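Local structure of putative adhesin (Komagataella phaffii, 5FX8) at residues Trp24-Phe29 with Val107-Leu112; Ile7-Glu12 with Tyr138-Asp143. The protein is a putative cell-surface adhesion protein, here its N-terminal domain, that may mediate cell-cell interaction by binding other proteins through salt bridges and hydrogen bonds. One frame throughout, in Å; residues are numbered along the deposited sequence.

Contact 1: residues Trp24-Phe29 with Val107-Leu112; sequences WFVVSF and VVFFTL
Phe25 to Phe29 pair with Val108 to Leu112 as neighbouring antiparallel strands in the first cohesin-like part of the chain. Phe25 with Leu112 and Val27 with Phe110 are hydrogen-bonded pairs, each bonded both ways. The third, Phe29 with Val108, is secured by Val108 N to Phe29 O. The bond from Phe25 N to Leu112 O is 2.7 Å and almost straight at 179°. Val26 with Thr111 and Ser28 with Phe109 are the non-hydrogen-bonded pairs between them.

Apolar contacts lie on both faces. On the face of Val27, Phe29 and Leu112, Val27 CG2 meets Leu112 CD1 diagonally at 3.7 Å. Phe29 CB lies 4.4 Å from Val108 CB. Phe92 meets the Phe29 ring edge-to-face, and Phe56 does the same for Phe110. On the face of Val26 and Phe109, Val26 CG1, anti to the backbone N (chi1 -179°), meets Phe109 CD1 at 3.9 Å.

The edge of the Phe29 ring lies beside a backbone carbonyl, with CD1 3.4 Å from Val108 O. The indole of Trp24 lies at the end of the pairing, in cation-pi contact with Lys113 and Arg308. Thr111 OG1, hydrogen-bonded to Arg308 N, approaches the indole obliquely, 3.5 Å from Trp24 CE3.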
ATOM      1  N   TRP C  24      52.418  23.926  13.881  1.00 20.92           N
ATOM      2  CA  TRP C  24      53.528  24.790  14.242  1.00 19.28           C
ATOM      3  C   TRP C  24      53.905  24.512  15.690  1.00 21.30           C
ATOM      4  O   TRP C  24      53.045  24.542  16.577  1.00 18.67           O
ATOM      5  CB  TRP C  24      53.163  26.266  14.097  1.00 16.97           C
ATOM      6  CG  TRP C  24      52.955  26.772  12.724  1.00 18.92           C
ATOM      7  CD1 TRP C  24      51.763  27.020  12.118  1.00 19.74           C
ATOM      8  CD2 TRP C  24      53.965  27.152  11.784  1.00 20.66           C
ATOM      9  NE1 TRP C  24      51.962  27.498  10.848  1.00 18.47           N
ATOM     10  CE2 TRP C  24      53.308  27.595  10.622  1.00 20.11           C
ATOM     11  CE3 TRP C  24      55.360  27.135  11.801  1.00 19.56           C
ATOM     12  CZ2 TRP C  24      53.999  28.018   9.499  1.00 19.01           C
ATOM     13  CZ3 TRP C  24      56.042  27.550  10.686  1.00 16.34           C
ATOM     14  CH2 TRP C  24      55.368  27.985   9.555  1.00 18.34           C
ATOM     15  N   PHE C  25      55.192  24.246  15.921  1.00 21.40           N
ATOM     16  CA  PHE C  25      55.752  24.003  17.241  1.00 19.54           C
ATOM     17  C   PHE C  25      56.501  25.237  17.714  1.00 21.46           C
ATOM     18  O   PHE C  25      57.498  25.633  17.108  1.00 23.10           O
ATOM     19  CB  PHE C  25      56.694  22.813  17.211  1.00 21.17           C
ATOM     20  CG  PHE C  25      56.012  21.522  16.942  1.00 27.44           C
ATOM     21  CD1 PHE C  25      55.701  21.142  15.651  1.00 22.42           C
ATOM     22  CD2 PHE C  25      55.677  20.676  17.989  1.00 24.10           C
ATOM     23  CE1 PHE C  25      55.068  19.940  15.415  1.00 24.33           C
ATOM     24  CE2 PHE C  25      55.046  19.472  17.745  1.00 24.90           C
ATOM     25  CZ  PHE C  25      54.744  19.104  16.458  1.00 21.70           C
ATOM     26  N   VAL C  26      56.018  25.834  18.797  1.00 21.81           N
ATOM     27  CA  VAL C  26      56.670  26.967  19.440  1.00 18.16           C
ATOM     28  C   VAL C  26      57.891  26.442  20.186  1.00 21.61           C
ATOM     29  O   VAL C  26      57.753  25.798  21.227  1.00 25.89           O
ATOM     30  CB  VAL C  26      55.697  27.661  20.394  1.00 18.55           C
ATOM     31  CG1 VAL C  26      56.327  28.847  21.056  1.00 20.27           C
ATOM     32  CG2 VAL C  26      54.489  28.066  19.639  1.00 19.46           C
ATOM     33  N   VAL C  27      59.084  26.696  19.660  1.00 19.95           N
ATOM     34  CA  VAL C  27      60.330  26.305  20.318  1.00 19.67           C
ATOM     35  C   VAL C  27      60.862  27.512  21.082  1.00 18.40           C
ATOM     36  O   VAL C  27      61.368  28.450  20.471  1.00 18.01           O
ATOM     37  CB  VAL C  27      61.368  25.804  19.312  1.00 18.11           C
ATOM     38  CG1 VAL C  27      62.622  25.430  20.026  1.00 20.85           C
ATOM     39  CG2 VAL C  27      60.849  24.627  18.585  1.00 19.61           C
ATOM     40  N   SER C  28      60.792  27.480  22.413  1.00 19.92           N
ATOM     41  CA  SER C  28      61.072  28.629  23.272  1.00 18.80           C
ATOM     42  C   SER C  28      62.396  28.481  24.012  1.00 21.14           C
ATOM     43  O   SER C  28      62.631  27.482  24.690  1.00 19.95           O
ATOM     44  CB  SER C  28      59.957  28.820  24.289  1.00 18.45           C
ATOM     45  OG  SER C  28      58.746  29.101  23.634  1.00 21.80           O
ATOM     46  N   PHE C  29      63.237  29.502  23.925  1.00 25.97           N
ATOM     47  CA  PHE C  29      64.533  29.514  24.599  1.00 21.34           C
ATOM     48  C   PHE C  29      64.434  30.486  25.762  1.00 19.90           C
ATOM     49  O   PHE C  29      64.399  31.695  25.561  1.00 25.93           O
ATOM     50  CB  PHE C  29      65.652  29.898  23.630  1.00 19.23           C
ATOM     51  CG  PHE C  29      65.831  28.925  22.510  1.00 20.17           C
ATOM     52  CD1 PHE C  29      65.110  29.059  21.335  1.00 19.89           C
ATOM     53  CD2 PHE C  29      66.684  27.851  22.643  1.00 21.34           C
ATOM     54  CE1 PHE C  29      65.249  28.162  20.307  1.00 17.02           C
ATOM     55  CE2 PHE C  29      66.845  26.956  21.618  1.00 20.39           C
ATOM     56  CZ  PHE C  29      66.118  27.114  20.443  1.00 21.57           C
ATOM     57  N   VAL C 107      62.474  35.410  26.829  1.00 21.68           N
ATOM     58  CA  VAL C 107      62.192  34.189  26.087  1.00 22.74           C
ATOM     59  C   VAL C 107      62.325  34.483  24.593  1.00 22.16           C
ATOM     60  O   VAL C 107      61.626  35.352  24.058  1.00 25.65           O
ATOM     61  CB  VAL C 107      60.790  33.622  26.398  1.00 21.33           C
ATOM     62  CG1 VAL C 107      60.606  32.317  25.647  1.00 19.95           C
ATOM     63  CG2 VAL C 107      60.563  33.427  27.891  1.00 18.57           C
ATOM     64  N   VAL C 108      63.205  33.762  23.917  1.00 19.01           N
ATOM     65  CA  VAL C 108      63.257  33.782  22.464  1.00 19.21           C
ATOM     66  C   VAL C 108      62.564  32.526  21.964  1.00 19.04           C
ATOM     67  O   VAL C 108      62.895  31.413  22.383  1.00 19.18           O
ATOM     68  CB  VAL C 108      64.706  33.872  21.948  1.00 20.61           C
ATOM     69  CG1 VAL C 108      64.794  33.421  20.491  1.00 18.74           C
ATOM     70  CG2 VAL C 108      65.233  35.286  22.074  1.00 19.94           C
ATOM     71  N   PHE C 109      61.586  32.696  21.091  1.00 18.88           N
ATOM     72  CA  PHE C 109      60.915  31.553  20.504  1.00 17.08           C
ATOM     73  C   PHE C 109      60.857  31.686  18.993  1.00 17.16           C
ATOM     74  O   PHE C 109      60.876  32.785  18.438  1.00 18.48           O
ATOM     75  CB  PHE C 109      59.513  31.360  21.083  1.00 18.59           C
ATOM     76  CG  PHE C 109      58.499  32.334  20.591  1.00 17.63           C
ATOM     77  CD1 PHE C 109      57.822  32.112  19.411  1.00 15.88           C
ATOM     78  CD2 PHE C 109      58.165  33.435  21.351  1.00 18.95           C
ATOM     79  CE1 PHE C 109      56.890  32.989  18.969  1.00 17.72           C
ATOM     80  CE2 PHE C 109      57.217  34.312  20.914  1.00 18.36           C
ATOM     81  CZ  PHE C 109      56.579  34.088  19.721  1.00 18.01           C
ATOM     82  N   PHE C 110      60.816  30.545  18.341  1.00 16.68           N
ATOM     83  CA  PHE C 110      60.528  30.448  16.929  1.00 16.44           C
ATOM     84  C   PHE C 110      59.476  29.370  16.720  1.00 16.88           C
ATOM     85  O   PHE C 110      59.347  28.450  17.530  1.00 17.54           O
ATOM     86  CB  PHE C 110      61.761  30.097  16.128  1.00 15.09           C
ATOM     87  CG  PHE C 110      62.851  31.097  16.219  1.00 17.50           C
ATOM     88  CD1 PHE C 110      62.873  32.196  15.376  1.00 20.43           C
ATOM     89  CD2 PHE C 110      63.889  30.926  17.116  1.00 17.43           C
ATOM     90  CE1 PHE C 110      63.917  33.113  15.433  1.00 21.05           C
ATOM     91  CE2 PHE C 110      64.928  31.839  17.183  1.00 17.38           C
ATOM     92  CZ  PHE C 110      64.939  32.933  16.345  1.00 18.42           C
ATOM     93  N   THR C 111      58.715  29.492  15.630  1.00 18.02           N
ATOM     94  CA  THR C 111      57.725  28.492  15.261  1.00 17.74           C
ATOM     95  C   THR C 111      58.312  27.624  14.157  1.00 18.02           C
ATOM     96  O   THR C 111      58.666  28.114  13.084  1.00 13.93           O
ATOM     97  CB  THR C 111      56.393  29.116  14.826  1.00 16.20           C
ATOM     98  OG1 THR C 111      56.572  29.885  13.637  1.00 17.68           O
ATOM     99  CG2 THR C 111      55.829  29.998  15.896  1.00 14.26           C
ATOM    100  N   LEU C 112      58.401  26.333  14.421  1.00 22.63           N
ATOM    101  CA  LEU C 112      58.958  25.381  13.479  1.00 20.66           C
ATOM    102  C   LEU C 112      57.890  24.369  13.091  1.00 21.06           C
ATOM    103  O   LEU C 112      56.897  24.182  13.792  1.00 20.50           O
ATOM    104  CB  LEU C 112      60.173  24.662  14.083  1.00 18.72           C
ATOM    105  CG  LEU C 112      61.227  25.586  14.675  1.00 18.19           C
ATOM    106  CD1 LEU C 112      62.374  24.809  15.253  1.00 20.86           C
ATOM    107  CD2 LEU C 112      61.740  26.465  13.600  1.00 20.49           C
TER

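Contact 2: residues Ile7-Glu12 with Tyr138-Asp143; sequences ITVVSE and YSPSVD
Ile7 lays CG1 over one face of the Tyr138 ring in a CH-pi contact. The contact joins strand 4-11 to strand 137-144 face to face, as the layers of a beta-sandwich pack. The two strands belong to different sheets, and no hydrogen bond links the segments.

Ile7 CG1 stands 4.2 Å from the ring centroid, offset toward the rim. The two side chains cross at about a right angle. Ile7 CG1 is anti to the carbonyl carbon (chi1 -59°), and the chain then runs on extended. This carries CD1 to 3.6 Å from Tyr138 CD1. The hydroxyl of Tyr138 makes a weak hydrogen bond to Ile4 O.

Pro140 fills the middle. Its CB is directed toward strand 4-11, and ring atoms CB, CG and CD lie against Ile7 O. Pro140 CG is 3.4 Å from Ile7 O and 3.7 Å from Val9 CG2. The Val9 and Pro140 side chains meet at a slant.

Phe129 and Phe131 of strand 126-132 touch Val9 and Ile7, and the ring of Phe25 of strand 25-31 touches both Val9 and Val142. These residues border the same apolar layer between the sheets.

Val142 completes the row beyond Pro140. Its CG2, anti to the carbonyl carbon, is the methyl that lies 3.4 Å from Val9 O.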
ATOM      1  N   ILE C   7      64.520  24.958  27.582  1.00 23.71           N
ATOM      2  CA  ILE C   7      64.090  24.951  26.188  1.00 24.25           C
ATOM      3  C   ILE C   7      62.803  24.124  26.111  1.00 27.30           C
ATOM      4  O   ILE C   7      62.812  22.921  26.402  1.00 30.02           O
ATOM      5  CB  ILE C   7      65.168  24.386  25.243  1.00 24.73           C
ATOM      6  CG1 ILE C   7      66.459  25.196  25.331  1.00 26.96           C
ATOM      7  CG2 ILE C   7      64.707  24.429  23.816  1.00 20.05           C
ATOM      8  CD1 ILE C   7      67.605  24.626  24.510  1.00 24.55           C
ATOM      9  N   THR C   8      61.694  24.765  25.748  1.00 22.36           N
ATOM     10  CA  THR C   8      60.398  24.110  25.748  1.00 22.68           C
ATOM     11  C   THR C   8      59.844  24.029  24.336  1.00 23.21           C
ATOM     12  O   THR C   8      60.191  24.828  23.468  1.00 25.62           O
ATOM     13  CB  THR C   8      59.408  24.838  26.654  1.00 22.57           C
ATOM     14  OG1 THR C   8      59.151  26.152  26.149  1.00 21.69           O
ATOM     15  CG2 THR C   8      59.981  24.943  28.037  1.00 23.51           C
ATOM     16  N   VAL C   9      59.000  23.032  24.107  1.00 22.34           N
ATOM     17  CA  VAL C   9      58.341  22.838  22.829  1.00 22.09           C
ATOM     18  C   VAL C   9      56.882  22.524  23.093  1.00 23.27           C
ATOM     19  O   VAL C   9      56.567  21.594  23.839  1.00 32.29           O
ATOM     20  CB  VAL C   9      58.975  21.712  22.016  1.00 22.79           C
ATOM     21  CG1 VAL C   9      58.254  21.612  20.718  1.00 25.27           C
ATOM     22  CG2 VAL C   9      60.426  21.988  21.792  1.00 23.61           C
ATOM     23  N   VAL C  10      55.994  23.304  22.503  1.00 24.53           N
ATOM     24  CA  VAL C  10      54.565  23.054  22.574  1.00 24.37           C
ATOM     25  C   VAL C  10      53.991  23.294  21.191  1.00 25.00           C
ATOM     26  O   VAL C  10      54.671  23.783  20.286  1.00 27.23           O
ATOM     27  CB  VAL C  10      53.843  23.939  23.605  1.00 25.63           C
ATOM     28  CG1 VAL C  10      54.483  23.796  24.949  1.00 26.22           C
ATOM     29  CG2 VAL C  10      53.862  25.369  23.169  1.00 24.96           C
ATOM     30  N   SER C  11      52.726  22.936  21.039  1.00 25.18           N
ATOM     31  CA  SER C  11      52.003  23.139  19.797  1.00 25.21           C
ATOM     32  C   SER C  11      51.402  24.532  19.805  1.00 24.05           C
ATOM     33  O   SER C  11      50.777  24.929  20.788  1.00 25.23           O
ATOM     34  CB  SER C  11      50.904  22.091  19.642  1.00 26.46           C
ATOM     35  OG  SER C  11      50.021  22.428  18.594  1.00 26.56           O
ATOM     36  N   GLU C  12      51.600  25.275  18.717  1.00 23.18           N
ATOM     37  CA  GLU C  12      50.953  26.577  18.613  1.00 24.47           C
ATOM     38  C   GLU C  12      49.436  26.430  18.603  1.00 25.09           C
ATOM     39  O   GLU C  12      48.720  27.300  19.111  1.00 30.63           O
ATOM     40  CB  GLU C  12      51.455  27.316  17.370  1.00 20.12           C
ATOM     41  CG  GLU C  12      50.857  28.689  17.155  1.00 22.18           C
ATOM     42  CD  GLU C  12      51.679  29.610  16.224  1.00 24.91           C
ATOM     43  OE1 GLU C  12      52.050  29.221  15.098  1.00 18.51           O
ATOM     44  OE2 GLU C  12      51.956  30.747  16.643  1.00 26.06           O
ATOM     45  N   TYR C 138      68.851  19.506  26.531  1.00 29.97           N
ATOM     46  CA  TYR C 138      67.461  19.744  26.880  1.00 28.29           C
ATOM     47  C   TYR C 138      66.576  18.850  26.025  1.00 26.31           C
ATOM     48  O   TYR C 138      66.719  18.820  24.801  1.00 24.76           O
ATOM     49  CB  TYR C 138      67.090  21.203  26.666  1.00 28.67           C
ATOM     50  CG  TYR C 138      67.774  22.173  27.560  1.00 28.08           C
ATOM     51  CD1 TYR C 138      68.998  22.716  27.216  1.00 31.41           C
ATOM     52  CD2 TYR C 138      67.185  22.581  28.739  1.00 30.97           C
ATOM     53  CE1 TYR C 138      69.617  23.626  28.030  1.00 32.75           C
ATOM     54  CE2 TYR C 138      67.788  23.485  29.553  1.00 30.44           C
ATOM     55  CZ  TYR C 138      68.999  24.007  29.199  1.00 32.72           C
ATOM     56  OH  TYR C 138      69.604  24.915  30.027  1.00 44.57           O
ATOM     57  N   SER C 139      65.653  18.140  26.664  1.00 27.70           N
ATOM     58  CA  SER C 139      64.818  17.151  25.981  1.00 27.86           C
ATOM     59  C   SER C 139      63.346  17.316  26.316  1.00 32.10           C
ATOM     60  O   SER C 139      62.743  16.434  26.936  1.00 31.00           O
ATOM     61  CB  SER C 139      65.270  15.740  26.329  1.00 25.85           C
ATOM     62  OG  SER C 139      66.536  15.520  25.779  1.00 27.39           O
ATOM     63  N   PRO C 140      62.724  18.410  25.881  1.00 29.50           N
ATOM     64  CA  PRO C 140      61.271  18.527  26.024  1.00 26.37           C
ATOM     65  C   PRO C 140      60.552  17.454  25.231  1.00 27.48           C
ATOM     66  O   PRO C 140      61.060  16.904  24.253  1.00 25.49           O
ATOM     67  CB  PRO C 140      60.971  19.913  25.458  1.00 25.85           C
ATOM     68  CG  PRO C 140      62.073  20.148  24.500  1.00 24.83           C
ATOM     69  CD  PRO C 140      63.285  19.544  25.131  1.00 26.03           C
ATOM     70  N   SER C 141      59.324  17.183  25.653  1.00 29.44           N
ATOM     71  CA  SER C 141      58.556  16.085  25.096  1.00 29.34           C
ATOM     72  C   SER C 141      57.197  16.561  24.611  1.00 28.03           C
ATOM     73  O   SER C 141      56.578  17.429  25.224  1.00 28.82           O
ATOM     74  CB  SER C 141      58.389  14.986  26.125  1.00 31.03           C
ATOM     75  OG  SER C 141      58.493  13.734  25.493  1.00 38.35           O
ATOM     76  N   VAL C 142      56.736  15.968  23.515  1.00 30.71           N
ATOM     77  CA  VAL C 142      55.440  16.269  22.920  1.00 31.41           C
ATOM     78  C   VAL C 142      54.769  14.972  22.466  1.00 32.08           C
ATOM     79  O   VAL C 142      55.423  14.081  21.917  1.00 32.86           O
ATOM     80  CB  VAL C 142      55.617  17.260  21.753  1.00 33.11           C
ATOM     81  CG1 VAL C 142      54.531  17.091  20.724  1.00 30.35           C
ATOM     82  CG2 VAL C 142      55.614  18.669  22.289  1.00 30.24           C
ATOM     83  N   ASP C 143      53.459  14.872  22.678  1.00 33.91           N
ATOM     84  CA  ASP C 143      52.678  13.713  22.250  1.00 35.30           C
ATOM     85  C   ASP C 143      52.103  13.938  20.852  1.00 33.07           C
ATOM     86  O   ASP C 143      51.274  14.832  20.658  1.00 32.79           O
ATOM     87  CB  ASP C 143      51.550  13.445  23.244  1.00 39.61           C
ATOM     88  CG  ASP C 143      50.963  12.055  23.104  1.00 42.70           C
ATOM     89  OD1 ASP C 143      51.703  11.126  22.720  1.00 47.51           O
ATOM     90  OD2 ASP C 143      49.766  11.887  23.409  1.00 40.68           O
TER

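How the contacts relate
Strand 4-11 connects the two contacts. It pairs antiparallel with strand 25-31 of contact 1, and it packs against strand 137-144 in contact 2. The centres of the contacts are about 9 Å apart. Trp24 O lies 2.7 Å from Glu12 N, and Val26 N lies 2.9 Å from Val10 O; both are probable hydrogen bonds. Side chains meet as well, with Phe29 CD2 3.8 Å from Ile7 CG1. Contact 1 is thus pairing within one sheet, while contact 2 joins that sheet to another. In sequence, both segments of contact 1 fall between those of contact 2. Arg308, which also serves contact 1, forms a salt bridge with Glu12 at the end of segment 7-12.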